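Local coordinates for Low molecular weight phosphotyrosine protein phosphatase (Vibrio cholerae, PDB 6U1P), which acts as a tyrosine phosphatase of the low molecular weight family in the phosphoregulatory system that controls exopolysaccharide synthesis and biofilm formation, at the interface of chains A and B. Coordinates in Å, arbitrary orientation; residue numbers count along the deposited sequence, not the author numbering. Chains: chain A/B, Low molecular weight phosphotyrosine protein phosphatase.

The interface of chains A and B. Residues chain A 25-26, 29-30, 37; chain B 145, 149, 152.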
ATOM      1  N   ILE A  25       0.199 -18.705   6.643  1.00 32.65           N
ATOM      2  CA  ILE A  25       1.034 -18.966   7.802  1.00 34.82           C
ATOM      3  C   ILE A  25       0.488 -20.149   8.597  1.00 37.84           C
ATOM      4  O   ILE A  25       1.242 -21.035   9.018  1.00 43.96           O
ATOM      5  CB  ILE A  25       1.158 -17.704   8.667  1.00 30.35           C
ATOM      6  CG1 ILE A  25       2.079 -16.703   7.979  1.00 34.03           C
ATOM      7  CG2 ILE A  25       1.673 -18.093  10.078  1.00 34.59           C
ATOM      8  CD1 ILE A  25       2.093 -15.336   8.619  1.00 37.77           C
ATOM      9  N   LEU A  26      -0.831 -20.196   8.790  1.00 38.85           N
ATOM     10  CA  LEU A  26      -1.438 -21.319   9.496  1.00 36.86           C
ATOM     11  C   LEU A  26      -1.172 -22.627   8.772  1.00 38.23           C
ATOM     12  O   LEU A  26      -0.795 -23.628   9.392  1.00 36.14           O
ATOM     13  CB  LEU A  26      -2.938 -21.097   9.649  1.00 40.48           C
ATOM     14  CG  LEU A  26      -3.363 -20.266  10.853  1.00 45.40           C
ATOM     15  CD1 LEU A  26      -4.875 -20.001  10.799  1.00 45.73           C
ATOM     16  CD2 LEU A  26      -3.017 -20.998  12.129  1.00 41.63           C
ATOM     17  N   LYS A  29       2.310 -23.865   9.547  1.00 38.04           N
ATOM     18  CA  LYS A  29       2.500 -24.405  10.889  1.00 41.80           C
ATOM     19  C   LYS A  29       1.742 -25.708  11.095  1.00 45.42           C
ATOM     20  O   LYS A  29       2.213 -26.588  11.829  1.00 46.39           O
ATOM     21  CB  LYS A  29       2.078 -23.365  11.930  1.00 45.26           C
ATOM     22  CG  LYS A  29       2.798 -22.036  11.721  1.00 51.55           C
ATOM     23  CD  LYS A  29       3.502 -21.584  12.961  1.00 59.63           C
ATOM     24  CE  LYS A  29       4.645 -20.599  12.667  1.00 65.59           C
ATOM     25  NZ  LYS A  29       5.603 -21.026  11.613  1.00 71.50           N
ATOM     26  N   ILE A  30       0.574 -25.854  10.465  1.00 36.62           N
ATOM     27  CA  ILE A  30      -0.153 -27.113  10.548  1.00 40.85           C
ATOM     28  C   ILE A  30       0.637 -28.235   9.875  1.00 46.76           C
ATOM     29  O   ILE A  30       0.757 -29.342  10.411  1.00 42.11           O
ATOM     30  CB  ILE A  30      -1.548 -26.957   9.927  1.00 45.24           C
ATOM     31  CG1 ILE A  30      -2.443 -26.064  10.787  1.00 43.57           C
ATOM     32  CG2 ILE A  30      -2.193 -28.316   9.698  1.00 36.64           C
ATOM     33  CD1 ILE A  30      -3.636 -25.565  10.017  1.00 43.51           C
ATOM     34  N   ILE A  37      -5.657 -30.661  10.063  1.00 49.60           N
ATOM     35  CA  ILE A  37      -6.430 -29.430  10.101  1.00 50.11           C
ATOM     36  C   ILE A  37      -6.393 -28.794   8.721  1.00 55.52           C
ATOM     37  O   ILE A  37      -5.321 -28.670   8.121  1.00 65.21           O
ATOM     38  CB  ILE A  37      -5.881 -28.446  11.153  1.00 50.01           C
ATOM     39  CG1 ILE A  37      -5.901 -29.065  12.560  1.00 51.54           C
ATOM     40  CG2 ILE A  37      -6.649 -27.094  11.081  1.00 49.57           C
ATOM     41  CD1 ILE A  37      -5.180 -28.208  13.624  1.00 47.37           C
TER
ATOM     42  N   ALA B 145      -0.968 -17.042  14.972  1.00 40.98           N
ATOM     43  CA  ALA B 145      -1.120 -18.381  14.409  1.00 37.82           C
ATOM     44  C   ALA B 145      -0.556 -19.451  15.345  1.00 41.24           C
ATOM     45  O   ALA B 145      -1.209 -20.476  15.582  1.00 37.54           O
ATOM     46  CB  ALA B 145      -0.446 -18.451  13.035  1.00 30.12           C
ATOM     47  N   VAL B 149      -2.602 -22.672  16.924  1.00 49.08           N
ATOM     48  CA  VAL B 149      -2.212 -24.054  16.690  1.00 47.06           C
ATOM     49  C   VAL B 149      -2.023 -24.776  18.016  1.00 44.97           C
ATOM     50  O   VAL B 149      -2.376 -25.949  18.150  1.00 48.99           O
ATOM     51  CB  VAL B 149      -0.964 -24.116  15.792  1.00 50.52           C
ATOM     52  CG1 VAL B 149      -0.350 -25.482  15.834  1.00 56.45           C
ATOM     53  CG2 VAL B 149      -1.345 -23.756  14.334  1.00 47.57           C
ATOM     54  N   TRP B 152      -5.533 -25.506  19.491  1.00 56.32           N
ATOM     55  CA  TRP B 152      -6.210 -26.561  18.744  1.00 56.87           C
ATOM     56  C   TRP B 152      -5.774 -27.940  19.210  1.00 62.69           C
ATOM     57  O   TRP B 152      -6.589 -28.875  19.272  1.00 55.18           O
ATOM     58  CB  TRP B 152      -5.961 -26.396  17.247  1.00 58.55           C
ATOM     59  CG  TRP B 152      -6.569 -25.167  16.712  1.00 54.90           C
ATOM     60  CD1 TRP B 152      -7.567 -24.444  17.283  1.00 50.56           C
ATOM     61  CD2 TRP B 152      -6.231 -24.501  15.492  1.00 55.68           C
ATOM     62  NE1 TRP B 152      -7.882 -23.368  16.493  1.00 53.63           N
ATOM     63  CE2 TRP B 152      -7.072 -23.373  15.388  1.00 50.71           C
ATOM     64  CE3 TRP B 152      -5.300 -24.747  14.477  1.00 57.00           C
ATOM     65  CZ2 TRP B 152      -7.006 -22.480  14.306  1.00 46.25           C
ATOM     66  CZ3 TRP B 152      -5.233 -23.862  13.405  1.00 51.76           C
ATOM     67  CH2 TRP B 152      -6.087 -22.744  13.327  1.00 45.20           C
TER
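With CG anti to its carbonyl carbon (chi1 -66°), B:Trp152 brings the outer rim of its six-membered ring, around CH2, up to A:Leu26, whose own CG lies beside the backbone N (chi1 -85°) and whose chi2 of 174° points the methyls toward that rim. The pair belongs to the two-fold dimer of a low molecular weight phosphotyrosine protein phosphatase, and it illustrates packing by a helix that reaches across to its partner: the long helix 126-152 of chain B lies over helix 18-32 and the start of strand 37-43 of chain A. Among the residues that meet chain A here, B:Ala145, B:Val149 and B:Trp152 are spaced by four and three positions, so one stripe of the helix faces the partner.

A:Leu26 touches all three. A:Leu26 CD2 lies 3.7 Å from B:Trp152 CH2, at the far rim of the indole, and the two side chains cross nearly at right angles. The same methyl, A:Leu26 CD2, meets B:Ala145 CB at 3.7 Å and B:Val149 CG2 at 3.9 Å. Beyond it, A:Ile25 CG2 reaches B:Ala145 CB at 3.7 Å. At the other end A:Ile37 extends its CD1 to 3.6 Å from B:Trp152 CE3, on the opposite side of the ring plane from A:Leu26 CD2, while A:Ile30 CD1 adds a looser contact at 4.1 Å from B:Trp152 CZ3. The patch centre is about 13 Å from A:Arg18, a predicted active-site residue at the start of the contacted helix.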